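Local coordinates for hypothetical protein CC0527 (Caulobacter vibrioides, PDB 2O0Q) that is of unknown function but belongs to the DUF952 family, which is grouped in the ADP-ribosyl clan, at residues G20-E23 against V27-A30; V57-E62 against R86-S91; A97-D102 against P107-H112. All coordinates share one frame; numbering follows the deposited sequence.

How the interactions relate
Interaction 2 is the buried one: Leu59, Val61 and Leu88 join the main sheet to strand 88-89 through methyl groups alone. Interactions 1 and 3 are partly buried and lie on opposite sides of the chain's centre, with about 13 Å between their nearest atoms. Interaction 1 is sparse and has no hydrogen bond between its segments. Its Asp28 turns its polar end to partners elsewhere. Interaction 3 has a leucine centre, one backbone bond and bridging waters. Interaction 2 meets both: strand 88-89 pairs with strand 21-22 of interaction 1, through Phe22 N to Leu88 O, and strand 56-62 pairs with strand 93-98 of interaction 3, through Leu58 N to Ala97 O.

Interaction 1: residues G20-E23 against V27-A30; sequences GRFE and VDLA
The backbones of Glu23 and Leu29 come nearest each other, 7.5 Å from CA to CA, where a short loop connects strand 21-22 to helix 26-31 within the DUF952 family region. Strand 21-22 itself is held on strand 88-89 as a two-stranded antiparallel sheet. The contact between 20-23 and 27-30 is small and has no hydrogen bond of its own. Phe22 is buried. Its CG stands anti to the backbone N (chi1 176°), which brings the end of the ring near Asp28. The side chain also packs against Lys6 and Leu8 of strand 3-9. The ring meets Asp28 obliquely, with CE2 of Phe22 3.9 Å from OD2 of Asp28, and its plane stands 81° from the carboxylate. Asp28 is buried too, but its charge has partners nearby. OD2 makes a salt bridge with Lys6 and accepts from Ser25 N, while OD1 accepts from His35 N. These bonds probably fix the rotation of the carboxylate. Arg21 NH2 and Glu23 OE2 form a salt bridge of 3.3 Å within 20-23. The end of the exposed Leu29 comes near Glu23, and its CD2 methyl lies 3.4 Å from the backbone O of Glu23.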
# COMPACT_ATOMS: atom_id res chain seq x y z
N GLY A 20 6.13 -12.23 9.86
CA GLY A 20 7.41 -11.63 9.49
C GLY A 20 7.37 -10.96 8.13
O GLY A 20 8.31 -10.26 7.74
N ARG A 21 6.28 -11.17 7.39
CA ARG A 21 6.14 -10.56 6.08
C ARG A 21 4.69 -10.51 5.61
O ARG A 21 3.85 -11.31 6.05
CB ARG A 21 7.00 -11.30 5.04
CG ARG A 21 6.48 -12.66 4.55
CD ARG A 21 6.50 -13.74 5.63
NE ARG A 21 6.19 -15.06 5.07
CZ ARG A 21 7.04 -15.83 4.40
NH1 ARG A 21 8.29 -15.42 4.19
NH2 ARG A 21 6.66 -17.00 3.92
N PHE A 22 4.39 -9.56 4.73
CA PHE A 22 3.05 -9.41 4.18
C PHE A 22 3.05 -10.09 2.82
O PHE A 22 3.80 -9.69 1.92
CB PHE A 22 2.71 -7.92 4.03
CG PHE A 22 1.38 -7.65 3.37
CD1 PHE A 22 0.22 -8.20 3.88
CD2 PHE A 22 1.30 -6.84 2.24
CE1 PHE A 22 -1.01 -7.95 3.28
CE2 PHE A 22 0.08 -6.58 1.63
CZ PHE A 22 -1.08 -7.13 2.15
N GLU A 23 2.23 -11.12 2.67
CA GLU A 23 2.19 -11.85 1.41
C GLU A 23 1.21 -11.27 0.41
O GLU A 23 1.18 -11.68 -0.75
CB GLU A 23 1.86 -13.32 1.68
CG GLU A 23 2.82 -13.95 2.68
CD GLU A 23 2.65 -15.44 2.79
OE1 GLU A 23 1.51 -15.90 3.01
OE2 GLU A 23 3.67 -16.16 2.67
N VAL A 27 -6.67 -9.49 -3.58
CA VAL A 27 -6.40 -9.11 -4.96
C VAL A 27 -4.93 -9.28 -5.32
O VAL A 27 -4.61 -9.66 -6.44
CB VAL A 27 -6.82 -7.65 -5.24
CG1 VAL A 27 -8.32 -7.52 -5.09
CG2 VAL A 27 -6.10 -6.71 -4.29
N ASP A 28 -4.03 -8.99 -4.37
CA ASP A 28 -2.60 -9.14 -4.65
C ASP A 28 -2.32 -10.60 -4.99
O ASP A 28 -1.68 -10.91 -6.00
CB ASP A 28 -1.74 -8.77 -3.44
CG ASP A 28 -1.79 -7.29 -3.10
OD1 ASP A 28 -2.01 -6.46 -4.02
OD2 ASP A 28 -1.60 -6.96 -1.91
N LEU A 29 -2.79 -11.50 -4.13
CA LEU A 29 -2.58 -12.93 -4.33
C LEU A 29 -3.22 -13.41 -5.62
O LEU A 29 -2.71 -14.32 -6.28
CB LEU A 29 -3.14 -13.70 -3.13
CG LEU A 29 -2.37 -13.43 -1.83
CD1 LEU A 29 -3.14 -13.98 -0.63
CD2 LEU A 29 -0.99 -14.06 -1.93
N ALA A 30 -4.34 -12.80 -6.00
CA ALA A 30 -5.03 -13.16 -7.23
C ALA A 30 -4.23 -12.73 -8.45
O ALA A 30 -4.09 -13.49 -9.42
CB ALA A 30 -6.41 -12.51 -7.28

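Interaction 2: residues V57-E62 against R86-S91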
# COMPACT_ATOMS: atom_id res chain seq x y z
N VAL A 57 -4.66 0.73 7.65
CA VAL A 57 -3.30 1.14 7.96
C VAL A 57 -2.57 1.46 6.67
O VAL A 57 -2.77 0.80 5.64
CB VAL A 57 -2.55 0.04 8.77
CG1 VAL A 57 -2.73 -1.30 8.11
CG2 VAL A 57 -1.06 0.40 8.88
N LEU A 58 -1.74 2.49 6.73
CA LEU A 58 -0.95 2.92 5.58
C LEU A 58 0.50 2.54 5.82
O LEU A 58 1.08 2.92 6.85
CB LEU A 58 -1.08 4.44 5.40
CG LEU A 58 -0.40 5.18 4.25
CD1 LEU A 58 1.10 5.12 4.41
CD2 LEU A 58 -0.84 4.59 2.92
N LEU A 59 1.10 1.80 4.90
CA LEU A 59 2.50 1.41 5.03
C LEU A 59 3.31 2.21 4.02
O LEU A 59 3.01 2.20 2.82
CB LEU A 59 2.70 -0.08 4.75
CG LEU A 59 1.91 -1.14 5.53
CD1 LEU A 59 2.23 -2.52 4.95
CD2 LEU A 59 2.22 -1.08 7.02
N ALA A 60 4.34 2.90 4.51
CA ALA A 60 5.23 3.69 3.67
C ALA A 60 6.48 2.84 3.45
O ALA A 60 7.10 2.38 4.42
CB ALA A 60 5.59 5.00 4.35
N VAL A 61 6.84 2.63 2.19
CA VAL A 61 7.98 1.79 1.85
C VAL A 61 9.00 2.44 0.92
O VAL A 61 8.64 3.05 -0.09
CB VAL A 61 7.49 0.48 1.20
CG1 VAL A 61 8.66 -0.36 0.75
CG2 VAL A 61 6.61 -0.29 2.18
N GLU A 62 10.28 2.30 1.26
CA GLU A 62 11.34 2.84 0.42
C GLU A 62 11.46 1.89 -0.77
O GLU A 62 11.75 0.71 -0.59
CB GLU A 62 12.67 2.89 1.18
CG GLU A 62 13.59 3.98 0.69
CD GLU A 62 13.05 5.36 1.02
OE1 GLU A 62 13.35 6.31 0.26
OE2 GLU A 62 12.34 5.49 2.03
N ARG A 86 6.86 -10.32 -4.86
CA ARG A 86 7.34 -11.11 -3.74
C ARG A 86 6.72 -10.51 -2.48
O ARG A 86 6.29 -9.36 -2.49
CB ARG A 86 8.87 -11.04 -3.63
CG ARG A 86 9.44 -9.67 -3.25
CD ARG A 86 10.94 -9.81 -2.96
NE ARG A 86 11.62 -8.54 -2.68
CZ ARG A 86 11.46 -7.81 -1.58
NH1 ARG A 86 10.65 -8.20 -0.61
NH2 ARG A 86 12.15 -6.68 -1.45
N PRO A 87 6.65 -11.29 -1.40
CA PRO A 87 6.05 -10.72 -0.18
C PRO A 87 6.86 -9.53 0.34
O PRO A 87 8.07 -9.45 0.12
CB PRO A 87 6.03 -11.91 0.79
CG PRO A 87 7.12 -12.82 0.26
CD PRO A 87 6.96 -12.72 -1.22
N LEU A 88 6.18 -8.60 1.00
CA LEU A 88 6.84 -7.43 1.56
C LEU A 88 7.28 -7.74 2.98
O LEU A 88 6.46 -8.08 3.83
CB LEU A 88 5.90 -6.23 1.56
CG LEU A 88 6.37 -4.94 2.22
CD1 LEU A 88 7.50 -4.33 1.40
CD2 LEU A 88 5.20 -3.98 2.33
N LEU A 89 8.58 -7.63 3.24
CA LEU A 89 9.11 -7.90 4.56
C LEU A 89 8.61 -6.85 5.54
O LEU A 89 8.48 -5.67 5.20
CB LEU A 89 10.64 -7.87 4.52
CG LEU A 89 11.41 -9.19 4.52
CD1 LEU A 89 10.69 -10.27 3.72
CD2 LEU A 89 12.80 -8.93 3.97
N VAL A 90 8.32 -7.27 6.77
CA VAL A 90 7.86 -6.32 7.78
C VAL A 90 8.97 -5.30 8.01
O VAL A 90 8.70 -4.13 8.26
CB VAL A 90 7.52 -7.04 9.11
CG1 VAL A 90 7.29 -6.03 10.22
CG2 VAL A 90 6.27 -7.89 8.93
N SER A 91 10.21 -5.76 7.91
CA SER A 91 11.38 -4.90 8.10
C SER A 91 11.58 -3.89 6.97
O SER A 91 12.36 -2.94 7.11
CB SER A 91 12.65 -5.75 8.23
OG SER A 91 12.91 -6.48 7.05
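Val61 and Leu88 reach toward each other from two different sheets and meet tip to tip. The methyls pair off: Val61 CG2 lies 4.0 Å from Leu88 CD2, and Val61 CG1 lies 4.2 Å from Leu88 CD1. Both branches of each side chain therefore take part. In Leu88, CG lies anti to the backbone N and beside the carbonyl carbon (chi1 175°), which places both methyls against Val61. Leu59, two residues before Val61, points to the same side of its strand. It adds a second touch, with CD1 of Leu59 4.2 Å from Leu88 CD2, so that the CD2 methyl of Leu88 meets both residues. The backbones stay well apart, 9.3 Å between the CA atoms of Val61 and Leu88, and no hydrogen bond joins the two segments. All three side chains are buried. Trp13 of helix 10-19 and Val93 of strand 93-98 pack on Leu59, and Leu66 packs on Val61. Strand 56-62 takes its backbone bonds from strands 3-9 and 93-98, which flank it. This is face packing of an apolar core: the small two-stranded sheet of 21-22 and 88-89 lies against one side of the six-stranded antiparallel sheet.

Interaction 3: residues A97-D102 against P107-H112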
# COMPACT_ATOMS: atom_id res chain seq x y z
N ALA A 97 0.89 4.06 9.75
CA ALA A 97 -0.04 5.02 10.32
C ALA A 97 -1.46 4.52 10.18
O ALA A 97 -1.81 3.89 9.17
CB ALA A 97 0.11 6.36 9.62
N ASP A 98 -2.28 4.78 11.19
CA ASP A 98 -3.67 4.36 11.12
C ASP A 98 -4.43 5.48 10.43
O ASP A 98 -4.26 6.65 10.76
CB ASP A 98 -4.24 4.13 12.52
CG ASP A 98 -3.50 3.03 13.27
OD1 ASP A 98 -3.18 1.99 12.65
OD2 ASP A 98 -3.26 3.21 14.48
N LEU A 99 -5.24 5.12 9.45
CA LEU A 99 -6.00 6.09 8.67
C LEU A 99 -7.39 6.41 9.20
O LEU A 99 -8.02 5.58 9.86
CB LEU A 99 -6.12 5.59 7.23
CG LEU A 99 -4.82 5.40 6.45
CD1 LEU A 99 -5.11 4.73 5.12
CD2 LEU A 99 -4.14 6.74 6.25
N ASP A 100 -7.83 7.63 8.90
CA ASP A 100 -9.15 8.11 9.29
C ASP A 100 -9.93 8.36 8.00
O ASP A 100 -9.34 8.64 6.96
CB ASP A 100 -9.05 9.44 10.06
CG ASP A 100 -8.29 9.31 11.37
OD1 ASP A 100 -8.60 8.39 12.15
OD2 ASP A 100 -7.39 10.15 11.62
N LEU A 101 -11.25 8.25 8.07
CA LEU A 101 -12.11 8.46 6.90
C LEU A 101 -12.70 9.87 6.91
O LEU A 101 -12.92 10.44 7.98
CB LEU A 101 -13.26 7.46 6.92
CG LEU A 101 -13.16 6.08 6.24
CD1 LEU A 101 -11.76 5.54 6.26
CD2 LEU A 101 -14.13 5.15 6.94
N ASP A 102 -12.94 10.44 5.73
CA ASP A 102 -13.56 11.76 5.67
C ASP A 102 -15.07 11.54 5.58
O ASP A 102 -15.53 10.40 5.73
CB ASP A 102 -13.03 12.58 4.48
CG ASP A 102 -13.38 11.98 3.12
OD1 ASP A 102 -12.76 12.41 2.13
OD2 ASP A 102 -14.26 11.09 3.04
N PRO A 107 -10.56 7.32 2.82
CA PRO A 107 -9.41 7.39 3.73
C PRO A 107 -8.57 8.64 3.41
O PRO A 107 -8.27 8.91 2.25
CB PRO A 107 -8.65 6.10 3.42
CG PRO A 107 -9.75 5.16 2.96
CD PRO A 107 -10.56 6.05 2.06
N GLN A 108 -8.20 9.39 4.44
CA GLN A 108 -7.41 10.60 4.23
C GLN A 108 -5.91 10.29 4.25
O GLN A 108 -5.38 9.87 5.28
CB GLN A 108 -7.72 11.65 5.30
CG GLN A 108 -9.16 12.13 5.33
CD GLN A 108 -9.38 13.28 6.29
OE1 GLN A 108 -9.17 13.15 7.49
NE2 GLN A 108 -9.79 14.43 5.75
N LEU A 109 -5.23 10.51 3.13
CA LEU A 109 -3.79 10.25 3.06
C LEU A 109 -2.97 11.54 3.01
O LEU A 109 -1.76 11.51 3.21
CB LEU A 109 -3.44 9.42 1.82
CG LEU A 109 -4.09 8.05 1.60
CD1 LEU A 109 -3.20 7.25 0.66
CD2 LEU A 109 -4.24 7.33 2.91
N GLY A 110 -3.65 12.65 2.74
CA GLY A 110 -3.00 13.94 2.63
C GLY A 110 -1.83 14.25 3.55
O GLY A 110 -0.69 14.37 3.09
N ASP A 111 -2.10 14.40 4.84
CA ASP A 111 -1.04 14.73 5.79
C ASP A 111 0.07 13.69 5.88
O ASP A 111 1.22 14.03 6.14
CB ASP A 111 -1.63 15.00 7.17
CG ASP A 111 -2.55 16.21 7.19
OD1 ASP A 111 -2.34 17.11 6.36
OD2 ASP A 111 -3.46 16.26 8.04
N HIS A 112 -0.27 12.43 5.66
CA HIS A 112 0.75 11.39 5.71
C HIS A 112 1.66 11.43 4.50
O HIS A 112 2.86 11.22 4.61
CB HIS A 112 0.09 10.02 5.85
CG HIS A 112 -0.62 9.84 7.16
ND1 HIS A 112 -1.99 9.81 7.26
CD2 HIS A 112 -0.14 9.76 8.42
CE1 HIS A 112 -2.33 9.72 8.54
NE2 HIS A 112 -1.23 9.69 9.26
O HOH W 1 -5.87 9.51 7.96
O HOH W 2 -10.04 11.87 1.74
O HOH W 3 -10.63 14.49 2.55
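Leu99 and Leu109 form the apolar centre, with Leu99 CD2 only 3.4 Å from Leu109 CD2, tighter than usual carbon contact. The two side chains cross at a slant. With CG anti to the carbonyl carbon (chi1 -62°), Leu99 sets both methyls against Leu109 CD2. Its CD2 also lies near Gln108 O, and its CD1 reaches CB of Pro107, at 4.2 Å. Leu58 of strand 56-62 packs on Leu99, and Ala42, Gln43 and Ala46 of helix 39-49 pack on Leu109. Further along, Leu101 runs alongside Pro107, pointing the same way, with CD1 of Leu101 3.9 Å from CG of the proline. At the other end, Ala97 CB approaches the His112 ring obliquely, 3.6 Å from NE2. Gln108 O and water 1 lie at the edge of that ring, in its plane. The backbones meet in a single bridge between Leu101 and Pro107. Next to it, Gln108 N gives a nearly straight hydrogen bond to Asp100 O, 2.9 Å long, at 168°. The same oxygen receives a CA-H contact from Pro107. Water 1 continues the pairing, since it accepts from Asp100 N and donates to Gln108 O at 2.7 Å. At the polar edge, Asp102 OD1 accepts from water 2 at 2.8 Å and also from water 3, each of which has a weak second bond to the 107-112 segment. OD2 turns to Val106 N in the intervening loop. With one direct backbone bond, the strand-like pairing is brief, so leucine and proline packing and water bridges probably carry much of the contact.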